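Local coordinates for beta-fructofuranosidase (Arthrobacter, PDB 3WPU), which belongs to the levansucrase/invertase family, whose carbohydrate-active members share a five-bladed beta-propeller fold, at residues 43-51 against 409-417; 28-39 against 384-392. One frame throughout, in Å; residues are numbered along the deposited sequence.

Interaction 1: 43-51 against 409-417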
ATOM      1  N   THR A  43      28.782  -1.559 -13.785  1.00 17.48           N
ATOM      2  CA  THR A  43      29.811  -2.556 -13.493  1.00 18.54           C
ATOM      3  C   THR A  43      29.385  -3.643 -12.514  1.00 18.53           C
ATOM      4  O   THR A  43      30.159  -4.574 -12.276  1.00 19.35           O
ATOM      5  CB  THR A  43      31.113  -1.904 -12.944  1.00 19.48           C
ATOM      6  OG1 THR A  43      30.910  -1.404 -11.615  1.00 21.89           O
ATOM      7  CG2 THR A  43      31.584  -0.770 -13.847  1.00 20.43           C
ATOM      8  N   ALA A  44      28.184  -3.542 -11.937  1.00 17.35           N
ATOM      9  CA  ALA A  44      27.780  -4.481 -10.891  1.00 17.40           C
ATOM     10  C   ALA A  44      27.714  -5.892 -11.471  1.00 16.76           C
ATOM     11  O   ALA A  44      26.989  -6.147 -12.438  1.00 15.75           O
ATOM     12  CB  ALA A  44      26.450  -4.081 -10.264  1.00 17.97           C
ATOM     13  N   PRO A  45      28.492  -6.819 -10.895  1.00 17.59           N
ATOM     14  CA  PRO A  45      28.509  -8.142 -11.524  1.00 17.75           C
ATOM     15  C   PRO A  45      27.277  -9.012 -11.226  1.00 17.61           C
ATOM     16  O   PRO A  45      26.411  -8.642 -10.412  1.00 15.89           O
ATOM     17  CB  PRO A  45      29.766  -8.787 -10.945  1.00 18.51           C
ATOM     18  CG  PRO A  45      30.078  -8.072  -9.701  1.00 18.47           C
ATOM     19  CD  PRO A  45      29.391  -6.721  -9.735  1.00 17.69           C
ATOM     20  N   SER A  46      27.222 -10.161 -11.902  1.00 17.21           N
ATOM     21  CA  SER A  46      26.168 -11.149 -11.749  1.00 18.34           C
ATOM     22  C   SER A  46      25.682 -11.290 -10.308  1.00 18.66           C
ATOM     23  O   SER A  46      26.472 -11.482  -9.384  1.00 17.63           O
ATOM     24  CB  SER A  46      26.671 -12.526 -12.240  1.00 18.51           C
ATOM     25  OG  SER A  46      25.625 -13.477 -12.191  1.00 19.89           O
ATOM     26  N   ARG A  47      24.363 -11.170 -10.139  1.00 19.18           N
ATOM     27  CA  ARG A  47      23.658 -11.345  -8.856  1.00 19.69           C
ATOM     28  C   ARG A  47      23.915 -10.302  -7.757  1.00 18.25           C
ATOM     29  O   ARG A  47      23.400 -10.450  -6.652  1.00 18.12           O
ATOM     30  CB  ARG A  47      23.904 -12.749  -8.299  1.00 20.71           C
ATOM     31  CG  ARG A  47      23.580 -13.839  -9.292  1.00 21.28           C
ATOM     32  CD  ARG A  47      23.539 -15.205  -8.643  1.00 23.23           C
ATOM     33  NE  ARG A  47      23.090 -16.188  -9.611  1.00 23.24           N
ATOM     34  CZ  ARG A  47      23.303 -17.498  -9.505  1.00 25.46           C
ATOM     35  NH1 ARG A  47      23.950 -17.992  -8.455  1.00 26.31           N
ATOM     36  NH2 ARG A  47      22.864 -18.311 -10.453  1.00 26.00           N
ATOM     37  N   GLU A  48      24.693  -9.258  -8.038  1.00 16.76           N
ATOM     38  CA  GLU A  48      24.914  -8.189  -7.081  1.00 17.03           C
ATOM     39  C   GLU A  48      23.969  -7.044  -7.393  1.00 14.97           C
ATOM     40  O   GLU A  48      23.544  -6.900  -8.528  1.00 15.29           O
ATOM     41  CB  GLU A  48      26.355  -7.720  -7.125  1.00 18.71           C
ATOM     42  CG  GLU A  48      27.307  -8.868  -6.784  1.00 21.55           C
ATOM     43  CD  GLU A  48      28.715  -8.428  -6.455  1.00 25.59           C
ATOM     44  OE1 GLU A  48      29.582  -9.337  -6.332  1.00 30.99           O
ATOM     45  OE2 GLU A  48      28.969  -7.207  -6.329  1.00 27.15           O
ATOM     46  N   ASN A  49      23.608  -6.288  -6.369  1.00 13.56           N
ATOM     47  CA  ASN A  49      22.792  -5.076  -6.526  1.00 13.06           C
ATOM     48  C   ASN A  49      23.536  -4.003  -7.319  1.00 12.84           C
ATOM     49  O   ASN A  49      24.711  -3.741  -7.053  1.00 13.64           O
ATOM     50  CB  ASN A  49      22.472  -4.560  -5.132  1.00 12.78           C
ATOM     51  CG  ASN A  49      21.530  -3.385  -5.137  1.00 12.99           C
ATOM     52  OD1 ASN A  49      20.702  -3.226  -6.026  1.00 12.37           O
ATOM     53  ND2 ASN A  49      21.639  -2.575  -4.108  1.00 13.97           N
ATOM     54  N   SER A  50      22.848  -3.388  -8.287  1.00 12.36           N
ATOM     55  CA  SER A  50      23.403  -2.272  -9.055  1.00 12.28           C
ATOM     56  C   SER A  50      22.859  -0.912  -8.624  1.00 12.20           C
ATOM     57  O   SER A  50      23.326   0.105  -9.138  1.00 12.44           O
ATOM     58  CB  SER A  50      23.153  -2.448 -10.554  1.00 12.19           C
ATOM     59  OG  SER A  50      21.794  -2.246 -10.931  1.00 12.11           O
ATOM     60  N   MET A  51      21.872  -0.903  -7.736  1.00 12.14           N
ATOM     61  CA  MET A  51      21.197   0.350  -7.328  1.00 11.85           C
ATOM     62  C   MET A  51      21.866   0.914  -6.086  1.00 12.13           C
ATOM     63  O   MET A  51      22.529   0.184  -5.337  1.00 13.09           O
ATOM     64  CB  MET A  51      19.698   0.103  -7.076  1.00 11.69           C
ATOM     65  CG  MET A  51      18.935  -0.453  -8.278  1.00 12.03           C
ATOM     66  SD  MET A  51      19.162   0.467  -9.809  1.00 12.17           S
ATOM     67  CE  MET A  51      18.213   1.970  -9.492  1.00 12.07           C
ATOM     68  N   PRO A 409      13.306 -17.232 -11.362  1.00 16.12           N
ATOM     69  CA  PRO A 409      14.353 -16.229 -11.246  1.00 16.44           C
ATOM     70  C   PRO A 409      15.365 -16.313 -12.369  1.00 17.49           C
ATOM     71  O   PRO A 409      15.687 -17.409 -12.829  1.00 18.01           O
ATOM     72  CB  PRO A 409      15.016 -16.551  -9.902  1.00 16.31           C
ATOM     73  CG  PRO A 409      13.980 -17.270  -9.132  1.00 16.75           C
ATOM     74  CD  PRO A 409      13.173 -18.031 -10.130  1.00 16.86           C
ATOM     75  N   ASP A 410      15.853 -15.166 -12.811  1.00 17.27           N
ATOM     76  CA  ASP A 410      16.923 -15.133 -13.811  1.00 16.86           C
ATOM     77  C   ASP A 410      18.258 -15.590 -13.213  1.00 16.70           C
ATOM     78  O   ASP A 410      18.656 -15.204 -12.126  1.00 14.99           O
ATOM     79  CB  ASP A 410      17.079 -13.734 -14.398  1.00 16.87           C
ATOM     80  CG  ASP A 410      18.067 -13.693 -15.562  1.00 17.05           C
ATOM     81  OD1 ASP A 410      17.630 -13.846 -16.725  1.00 18.44           O
ATOM     82  OD2 ASP A 410      19.260 -13.455 -15.310  1.00 17.45           O
ATOM     83  N   PHE A 411      18.968 -16.417 -13.976  1.00 18.19           N
ATOM     84  CA  PHE A 411      20.282 -16.897 -13.585  1.00 20.10           C
ATOM     85  C   PHE A 411      21.271 -15.852 -13.020  1.00 19.00           C
ATOM     86  O   PHE A 411      22.037 -16.154 -12.114  1.00 19.01           O
ATOM     87  CB  PHE A 411      20.925 -17.577 -14.810  1.00 23.00           C
ATOM     88  CG  PHE A 411      22.207 -18.277 -14.502  1.00 25.65           C
ATOM     89  CD1 PHE A 411      23.427 -17.618 -14.617  1.00 27.44           C
ATOM     90  CD2 PHE A 411      22.194 -19.601 -14.087  1.00 28.30           C
ATOM     91  CE1 PHE A 411      24.615 -18.269 -14.326  1.00 29.01           C
ATOM     92  CE2 PHE A 411      23.375 -20.255 -13.798  1.00 29.47           C
ATOM     93  CZ  PHE A 411      24.584 -19.586 -13.911  1.00 29.09           C
ATOM     94  N   ASN A 412      21.251 -14.620 -13.539  1.00 17.19           N
ATOM     95  CA  ASN A 412      22.225 -13.602 -13.164  1.00 16.29           C
ATOM     96  C   ASN A 412      21.662 -12.490 -12.253  1.00 15.27           C
ATOM     97  O   ASN A 412      22.317 -11.478 -12.017  1.00 16.67           O
ATOM     98  CB  ASN A 412      22.791 -12.947 -14.423  1.00 16.54           C
ATOM     99  CG  ASN A 412      23.717 -13.872 -15.192  1.00 18.03           C
ATOM    100  OD1 ASN A 412      23.444 -14.220 -16.338  1.00 21.83           O
ATOM    101  ND2 ASN A 412      24.800 -14.267 -14.563  1.00 18.08           N
ATOM    102  N   GLN A 413      20.456 -12.696 -11.758  1.00 14.65           N
ATOM    103  CA  GLN A 413      19.756 -11.622 -11.031  1.00 13.87           C
ATOM    104  C   GLN A 413      19.998 -11.742  -9.523  1.00 13.88           C
ATOM    105  O   GLN A 413      20.322 -12.831  -9.010  1.00 13.56           O
ATOM    106  CB  GLN A 413      18.275 -11.658 -11.394  1.00 13.76           C
ATOM    107  CG  GLN A 413      17.496 -10.420 -10.964  1.00 13.77           C
ATOM    108  CD  GLN A 413      18.257  -9.148 -11.267  1.00 13.03           C
ATOM    109  OE1 GLN A 413      18.826  -8.521 -10.367  1.00 12.32           O
ATOM    110  NE2 GLN A 413      18.322  -8.792 -12.540  1.00 13.10           N
ATOM    111  N   HIS A 414      19.862 -10.636  -8.791  1.00 12.92           N
ATOM    112  CA  HIS A 414      20.025 -10.636  -7.342  1.00 12.51           C
ATOM    113  C   HIS A 414      18.907 -11.504  -6.745  1.00 12.69           C
ATOM    114  O   HIS A 414      17.755 -11.389  -7.149  1.00 12.12           O
ATOM    115  CB  HIS A 414      19.962  -9.201  -6.774  1.00 12.26           C
ATOM    116  CG  HIS A 414      20.384  -9.106  -5.338  1.00 12.16           C
ATOM    117  ND1 HIS A 414      19.653  -9.654  -4.307  1.00 12.54           N
ATOM    118  CD2 HIS A 414      21.479  -8.560  -4.760  1.00 12.68           C
ATOM    119  CE1 HIS A 414      20.265  -9.438  -3.159  1.00 12.44           C
ATOM    120  NE2 HIS A 414      21.372  -8.765  -3.405  1.00 12.75           N
ATOM    121  N   PRO A 415      19.239 -12.401  -5.794  1.00 13.49           N
ATOM    122  CA  PRO A 415      18.198 -13.306  -5.247  1.00 12.83           C
ATOM    123  C   PRO A 415      17.131 -12.656  -4.354  1.00 12.86           C
ATOM    124  O   PRO A 415      16.174 -13.301  -3.953  1.00 12.90           O
ATOM    125  CB  PRO A 415      19.009 -14.345  -4.457  1.00 13.70           C
ATOM    126  CG  PRO A 415      20.316 -13.693  -4.177  1.00 13.89           C
ATOM    127  CD  PRO A 415      20.595 -12.786  -5.346  1.00 13.79           C
ATOM    128  N   GLY A 416      17.283 -11.369  -4.119  1.00 12.05           N
ATOM    129  CA  GLY A 416      16.284 -10.546  -3.410  1.00 11.60           C
ATOM    130  C   GLY A 416      15.448  -9.678  -4.319  1.00 11.12           C
ATOM    131  O   GLY A 416      14.697  -8.820  -3.835  1.00 10.44           O
ATOM    132  N   HIS A 417      15.553  -9.860  -5.629  1.00 11.09           N
ATOM    133  CA  HIS A 417      14.835  -9.046  -6.623  1.00 10.86           C
ATOM    134  C   HIS A 417      13.331  -9.003  -6.366  1.00 10.74           C
ATOM    135  O   HIS A 417      12.704  -7.975  -6.622  1.00 10.84           O
ATOM    136  CB  HIS A 417      15.088  -9.637  -8.009  1.00 10.99           C
ATOM    137  CG  HIS A 417      14.727  -8.759  -9.160  1.00 10.74           C
ATOM    138  ND1 HIS A 417      13.492  -8.802  -9.768  1.00 11.01           N
ATOM    139  CD2 HIS A 417      15.482  -7.916  -9.899  1.00 10.49           C
ATOM    140  CE1 HIS A 417      13.489  -7.986 -10.810  1.00 10.71           C
ATOM    141  NE2 HIS A 417      14.686  -7.438 -10.909  1.00 10.19           N
TER

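Interaction 2: 28-39 against 384-392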
ATOM      1  N   TRP A  28       4.658  11.430 -13.934  1.00 10.32           N
ATOM      2  CA  TRP A  28       5.933  10.763 -13.721  1.00 10.04           C
ATOM      3  C   TRP A  28       6.437  10.487 -15.125  1.00  9.84           C
ATOM      4  O   TRP A  28       5.881   9.637 -15.814  1.00 10.27           O
ATOM      5  CB  TRP A  28       5.739   9.464 -12.948  1.00 10.04           C
ATOM      6  CG  TRP A  28       6.990   8.732 -12.612  1.00  9.58           C
ATOM      7  CD1 TRP A  28       8.248   9.252 -12.519  1.00  9.46           C
ATOM      8  CD2 TRP A  28       7.114   7.334 -12.274  1.00  9.56           C
ATOM      9  NE1 TRP A  28       9.145   8.264 -12.188  1.00  9.46           N
ATOM     10  CE2 TRP A  28       8.458   7.102 -11.976  1.00  9.46           C
ATOM     11  CE3 TRP A  28       6.196   6.291 -12.122  1.00  9.63           C
ATOM     12  CZ2 TRP A  28       8.930   5.845 -11.614  1.00  9.47           C
ATOM     13  CZ3 TRP A  28       6.680   5.037 -11.795  1.00  9.36           C
ATOM     14  CH2 TRP A  28       8.013   4.848 -11.502  1.00  9.41           C
ATOM     15  N   THR A  29       7.400  11.282 -15.582  1.00  9.46           N
ATOM     16  CA  THR A  29       7.687  11.329 -17.019  1.00  9.67           C
ATOM     17  C   THR A  29       8.696  10.265 -17.411  1.00  9.65           C
ATOM     18  O   THR A  29       9.358   9.701 -16.562  1.00  9.98           O
ATOM     19  CB  THR A  29       8.255  12.682 -17.459  1.00  9.55           C
ATOM     20  OG1 THR A  29       9.564  12.860 -16.900  1.00  9.93           O
ATOM     21  CG2 THR A  29       7.351  13.835 -17.003  1.00  9.84           C
ATOM     22  N   ARG A  30       8.872  10.051 -18.719  1.00  9.92           N
ATOM     23  CA  ARG A  30       9.928   9.145 -19.195  1.00  9.80           C
ATOM     24  C   ARG A  30      11.319   9.686 -18.838  1.00  9.74           C
ATOM     25  O   ARG A  30      12.188   8.926 -18.460  1.00 10.28           O
ATOM     26  CB  ARG A  30       9.790   8.901 -20.698  1.00 10.06           C
ATOM     27  CG  ARG A  30       8.576   8.054 -21.034  1.00 10.19           C
ATOM     28  CD  ARG A  30       8.488   7.686 -22.513  1.00 10.79           C
ATOM     29  NE  ARG A  30       9.626   6.941 -23.048  1.00 11.02           N
ATOM     30  CZ  ARG A  30       9.743   5.617 -23.043  1.00 11.22           C
ATOM     31  NH1 ARG A  30       8.813   4.853 -22.484  1.00 11.13           N
ATOM     32  NH2 ARG A  30      10.811   5.051 -23.587  1.00 11.54           N
ATOM     33  N   ALA A  31      11.507  11.005 -18.909  1.00  9.61           N
ATOM     34  CA  ALA A  31      12.758  11.633 -18.528  1.00  9.53           C
ATOM     35  C   ALA A  31      13.053  11.355 -17.051  1.00  9.93           C
ATOM     36  O   ALA A  31      14.190  11.019 -16.690  1.00 10.77           O
ATOM     37  CB  ALA A  31      12.689  13.135 -18.790  1.00  9.51           C
ATOM     38  N   ASP A  32      12.025  11.459 -16.214  1.00  9.89           N
ATOM     39  CA  ASP A  32      12.133  11.170 -14.766  1.00 10.21           C
ATOM     40  C   ASP A  32      12.534   9.693 -14.589  1.00 10.01           C
ATOM     41  O   ASP A  32      13.506   9.373 -13.915  1.00  9.92           O
ATOM     42  CB  ASP A  32      10.790  11.444 -14.048  1.00 10.11           C
ATOM     43  CG  ASP A  32      10.421  12.941 -13.961  1.00 10.56           C
ATOM     44  OD1 ASP A  32      11.310  13.814 -14.082  1.00 10.62           O
ATOM     45  OD2 ASP A  32       9.219  13.210 -13.715  1.00 10.73           O
ATOM     46  N   ALA A  33      11.775   8.809 -15.211  1.00 10.18           N
ATOM     47  CA  ALA A  33      11.978   7.386 -15.034  1.00  9.76           C
ATOM     48  C   ALA A  33      13.349   6.945 -15.544  1.00  9.96           C
ATOM     49  O   ALA A  33      13.931   5.964 -15.026  1.00 10.06           O
ATOM     50  CB  ALA A  33      10.840   6.605 -15.706  1.00  9.95           C
ATOM     51  N   ARG A  34      13.910   7.653 -16.517  1.00  9.87           N
ATOM     52  CA  ARG A  34      15.238   7.274 -17.035  1.00 10.44           C
ATOM     53  C   ARG A  34      16.359   7.580 -16.055  1.00 10.09           C
ATOM     54  O   ARG A  34      17.452   7.038 -16.159  1.00 10.48           O
ATOM     55  CB  ARG A  34      15.500   7.852 -18.437  1.00 10.79           C
ATOM     56  CG  ARG A  34      14.647   7.174 -19.494  1.00 11.29           C
ATOM     57  CD  ARG A  34      14.775   7.785 -20.882  1.00 12.26           C
ATOM     58  NE  ARG A  34      16.127   7.683 -21.436  1.00 13.04           N
ATOM     59  CZ  ARG A  34      16.568   8.354 -22.506  1.00 13.81           C
ATOM     60  NH1 ARG A  34      15.790   9.226 -23.143  1.00 13.30           N
ATOM     61  NH2 ARG A  34      17.826   8.183 -22.915  1.00 14.03           N
ATOM     62  N   GLN A  35      16.085   8.404 -15.047  1.00  9.90           N
ATOM     63  CA  GLN A  35      17.054   8.606 -13.972  1.00 10.11           C
ATOM     64  C   GLN A  35      17.382   7.292 -13.241  1.00 10.26           C
ATOM     65  O   GLN A  35      18.477   7.124 -12.740  1.00 11.29           O
ATOM     66  CB  GLN A  35      16.543   9.620 -12.961  1.00  9.98           C
ATOM     67  CG  GLN A  35      16.170  10.986 -13.523  1.00 10.34           C
ATOM     68  CD  GLN A  35      17.199  11.550 -14.481  1.00  9.99           C
ATOM     69  OE1 GLN A  35      18.331  11.852 -14.098  1.00 10.73           O
ATOM     70  NE2 GLN A  35      16.801  11.708 -15.716  1.00  9.38           N
ATOM     71  N   LEU A  36      16.427   6.382 -13.188  1.00 10.13           N
ATOM     72  CA  LEU A  36      16.631   5.057 -12.574  1.00 10.48           C
ATOM     73  C   LEU A  36      17.800   4.334 -13.227  1.00 11.40           C
ATOM     74  O   LEU A  36      18.571   3.644 -12.544  1.00 13.37           O
ATOM     75  CB  LEU A  36      15.344   4.205 -12.671  1.00 10.41           C
ATOM     76  CG  LEU A  36      14.075   4.754 -11.985  1.00 10.46           C
ATOM     77  CD1 LEU A  36      12.826   4.068 -12.461  1.00 10.38           C
ATOM     78  CD2 LEU A  36      14.209   4.643 -10.470  1.00 10.62           C
ATOM     79  N   GLN A  37      17.935   4.470 -14.541  1.00 11.94           N
ATOM     80  CA  GLN A  37      19.086   3.840 -15.233  1.00 11.79           C
ATOM     81  C   GLN A  37      20.385   4.608 -14.957  1.00 12.32           C
ATOM     82  O   GLN A  37      21.467   4.033 -14.841  1.00 12.66           O
ATOM     83  CB  GLN A  37      18.834   3.750 -16.741  1.00 12.63           C
ATOM     84  CG  GLN A  37      17.630   2.916 -17.068  1.00 13.20           C
ATOM     85  CD  GLN A  37      17.212   3.038 -18.509  1.00 14.98           C
ATOM     86  OE1 GLN A  37      18.058   2.979 -19.421  1.00 15.25           O
ATOM     87  NE2 GLN A  37      15.911   3.221 -18.734  1.00 15.47           N
ATOM     88  N   ARG A  38      20.300   5.935 -14.856  1.00 11.99           N
ATOM     89  CA  ARG A  38      21.487   6.732 -14.568  1.00 12.73           C
ATOM     90  C   ARG A  38      22.070   6.416 -13.198  1.00 13.01           C
ATOM     91  O   ARG A  38      23.263   6.542 -12.996  1.00 13.73           O
ATOM     92  CB  ARG A  38      21.156   8.235 -14.645  1.00 12.12           C
ATOM     93  CG  ARG A  38      20.716   8.702 -16.020  1.00 12.83           C
ATOM     94  CD  ARG A  38      20.507  10.216 -16.085  1.00 12.95           C
ATOM     95  NE  ARG A  38      21.773  10.944 -15.994  1.00 13.30           N
ATOM     96  CZ  ARG A  38      21.893  12.218 -15.627  1.00 15.04           C
ATOM     97  NH1 ARG A  38      20.830  12.934 -15.292  1.00 15.26           N
ATOM     98  NH2 ARG A  38      23.099  12.796 -15.572  1.00 15.53           N
ATOM     99  N   MET A  39      21.207   6.038 -12.251  1.00 13.34           N
ATOM    100  CA  MET A  39      21.609   5.780 -10.888  1.00 13.70           C
ATOM    101  C   MET A  39      22.214   4.389 -10.745  1.00 13.47           C
ATOM    102  O   MET A  39      22.830   4.109  -9.737  1.00 14.99           O
ATOM    103  CB  MET A  39      20.402   5.886  -9.964  1.00 15.76           C
ATOM    104  CG  MET A  39      19.780   7.279  -9.849  1.00 17.54           C
ATOM    105  SD  MET A  39      18.070   7.188  -9.245  1.00 20.63           S
ATOM    106  CE  MET A  39      18.338   5.726  -8.215  1.00 18.57           C
ATOM    107  N   PRO A 384       9.102  13.692  -8.403  1.00  9.67           N
ATOM    108  CA  PRO A 384       9.540  12.335  -8.043  1.00  9.51           C
ATOM    109  C   PRO A 384      10.807  12.342  -7.211  1.00  9.81           C
ATOM    110  O   PRO A 384      11.715  13.146  -7.452  1.00  9.91           O
ATOM    111  CB  PRO A 384       9.788  11.692  -9.406  1.00  9.87           C
ATOM    112  CG  PRO A 384       8.919  12.427 -10.359  1.00 10.32           C
ATOM    113  CD  PRO A 384       9.045  13.857  -9.862  1.00 10.03           C
ATOM    114  N   LEU A 385      10.872  11.475  -6.209  1.00  9.80           N
ATOM    115  CA  LEU A 385      11.946  11.532  -5.213  1.00  9.92           C
ATOM    116  C   LEU A 385      13.288  11.073  -5.765  1.00 10.03           C
ATOM    117  O   LEU A 385      13.344  10.351  -6.788  1.00 10.37           O
ATOM    118  CB  LEU A 385      11.601  10.676  -3.982  1.00 10.13           C
ATOM    119  CG  LEU A 385      10.347  11.079  -3.214  1.00 10.15           C
ATOM    120  CD1 LEU A 385       9.945   9.959  -2.274  1.00  9.74           C
ATOM    121  CD2 LEU A 385      10.546  12.399  -2.481  1.00 10.29           C
ATOM    122  N   ASN A 386      14.360  11.513  -5.107  1.00 10.15           N
ATOM    123  CA  ASN A 386      15.725  11.017  -5.363  1.00 10.10           C
ATOM    124  C   ASN A 386      16.210  11.253  -6.802  1.00 10.90           C
ATOM    125  O   ASN A 386      16.253  10.349  -7.640  1.00 10.41           O
ATOM    126  CB  ASN A 386      15.821   9.545  -4.908  1.00 10.02           C
ATOM    127  CG  ASN A 386      15.542   9.406  -3.427  1.00 10.34           C
ATOM    128  OD1 ASN A 386      14.659   8.634  -2.975  1.00 12.00           O
ATOM    129  ND2 ASN A 386      16.240  10.171  -2.670  1.00  9.86           N
ATOM    130  N   GLY A 387      16.560  12.509  -7.077  1.00 11.85           N
ATOM    131  CA  GLY A 387      17.084  12.918  -8.372  1.00 12.70           C
ATOM    132  C   GLY A 387      16.038  12.951  -9.467  1.00 12.05           C
ATOM    133  O   GLY A 387      16.366  12.905 -10.644  1.00 13.71           O
ATOM    134  N   GLY A 388      14.763  13.027  -9.103  1.00 11.86           N
ATOM    135  CA  GLY A 388      13.683  12.930 -10.066  1.00 12.33           C
ATOM    136  C   GLY A 388      13.374  11.548 -10.595  1.00 12.47           C
ATOM    137  O   GLY A 388      12.595  11.401 -11.537  1.00 13.58           O
ATOM    138  N   SER A 389      13.943  10.512  -9.985  1.00 11.49           N
ATOM    139  CA  SER A 389      13.749   9.167 -10.456  1.00 11.33           C
ATOM    140  C   SER A 389      12.407   8.593 -10.013  1.00 10.94           C
ATOM    141  O   SER A 389      11.788   7.836 -10.741  1.00 10.81           O
ATOM    142  CB  SER A 389      14.865   8.264  -9.929  1.00 10.78           C
ATOM    143  OG  SER A 389      14.789   8.069  -8.517  1.00 11.03           O
ATOM    144  N   GLY A 390      11.986   8.970  -8.800  1.00 10.27           N
ATOM    145  CA  GLY A 390      10.830   8.396  -8.152  1.00 10.37           C
ATOM    146  C   GLY A 390      11.164   7.257  -7.210  1.00 10.79           C
ATOM    147  O   GLY A 390      10.337   6.871  -6.379  1.00 10.36           O
ATOM    148  N   LEU A 391      12.350   6.668  -7.323  1.00 10.68           N
ATOM    149  CA  LEU A 391      12.634   5.514  -6.487  1.00 10.99           C
ATOM    150  C   LEU A 391      12.894   5.909  -5.040  1.00 10.56           C
ATOM    151  O   LEU A 391      13.778   6.718  -4.785  1.00 11.59           O
ATOM    152  CB  LEU A 391      13.842   4.761  -6.998  1.00 10.82           C
ATOM    153  CG  LEU A 391      14.239   3.463  -6.288  1.00 11.26           C
ATOM    154  CD1 LEU A 391      13.091   2.480  -6.281  1.00 11.21           C
ATOM    155  CD2 LEU A 391      15.469   2.911  -6.961  1.00 11.95           C
ATOM    156  N   ALA A 392      12.167   5.276  -4.121  1.00 10.04           N
ATOM    157  CA  ALA A 392      12.388   5.416  -2.684  1.00  9.96           C
ATOM    158  C   ALA A 392      12.927   4.122  -2.045  1.00  9.89           C
ATOM    159  O   ALA A 392      13.841   4.170  -1.218  1.00  9.97           O
ATOM    160  CB  ALA A 392      11.131   5.853  -1.993  1.00 10.23           C
TER
HETATM  161  O   HOH W   1      18.895  12.211 -11.485  1.00 15.64           O

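Interaction 1: 43-51 against 409-417
Arg47 places CG anti to its own carbonyl carbon (chi1 -53°) and runs extended from CG to NE, which carries its guanidinium past Asn412 to Phe411. Phe411 turns CG anti to its backbone N (chi1 -172°) and presents a ring face to the same group. Two nitrogens then take one acceptor side-on. NE lies 2.7 Å from Phe411 O, somewhat tilted from the carbonyl plane, and NH2 lies 2.8 Å from Phe411 O, in that plane and on a lone pair. Arg47 CZ stands 4.9 Å from the Phe411 ring centroid and 3° off its normal, a cation-pi contact with NH2 above the ring centre.

The backbones are joined at the type II turn Pro45 to Glu48. Its Arg47 N donates to Asn412 O at 2.8 Å, arriving from above the carbonyl plane. Alongside, Asn412 ND2 makes a short, nearly straight bond to Ser46 OG (2.6 Å), with the hydroxyl in the amide plane. Asn412 N is itself held by Asp410 OD2 in an Asx turn.

On the other flank His414 CD2 approaches Arg47 O to 3.3 Å, while Asn49 N meets the edge of the imidazole. The ring's rotation is fixed by Gly416 N, which donates to His414 ND1 in the ring plane at 2.9 Å.

Between these two irregular loops at the protein surface, the arginine's charge is therefore met by a carbonyl dipole and an aromatic face, with no carboxylate of either segment bonded to it; the ring would be expected to be polarised toward the cation.

Interaction 2: 28-39 against 384-392
Ser389 lies at the centre of this contact, packed against helix 30-38 and the residues flanking it. Met39 SD comes within 3.4 Å of Ser389 CB, Gln35 CB packs against the same carbon at 3.7 Å, and Leu36 CD2 reaches it too. That leucine methyl goes on to Leu391 CB at 3.5 Å, tighter than usual for two carbons. Ser389 CA also directs its hydrogen almost straight at Asp32 O, 3.5 Å away, a CA-H...O contact.

The direct hydrogen bond across is Trp28 NE1 to Ser389 O (3.0 Å); the donor sits above the carbonyl plane. With chi1 at -177° the Trp28 side chain swings away from its own N, and NE1 meets Ser389 O; Ala33 CB covers one ring face. Pro384 CG bridges the edge of the contact, touching Trp28 CD1 at 3.9 Å and Asp32 OD2 at 3.5 Å. A water adds a link, donating both to Gln35 OE1 and to Gly387 O.

In the second shell, Thr29 and Asp32 form a capping box at the helix start, and Asp32 OD2 also bonds His13. Gln35 bends at chi2 (-46°), bringing NE2 to Ala31 O one turn back; NE2 also bonds Pro8 O. Ser389 OG accepts from Leu391 N, an ST turn spanning Gly390, whose positive phi takes the chain out of the short helix 385-388.

The contact is buried. Trp28 follows strand 26-27 and pairs by its backbone with Ser329 of strand 321-331, while Leu36 and Leu391 both rest on Tyr371, so helix 30-38 lies against the sheet containing strands 369-375 and 391-394.

How the interactions relate
From the N terminus the chain passes through 28-39 and then, after a short link, 43-51, before a long run of strands and connecting loops begins. Interaction 2 closes its loop first, when 384-392 returns to helix 30-38; interaction 1 closes later, when 409-417 meets the loop 43-51. The two closures therefore cross: the segments alternate along the chain, in the order 28-39, 43-51, 384-392, 409-417. Their centres are about 20 Å apart, yet Met51 joins them: its CE packs 3.5 Å from Leu36 O and 3.9 Å from Leu391 CD2. Together they tie the N-terminal helix and following loop to strand 391-394 and the loop before strand 423-425.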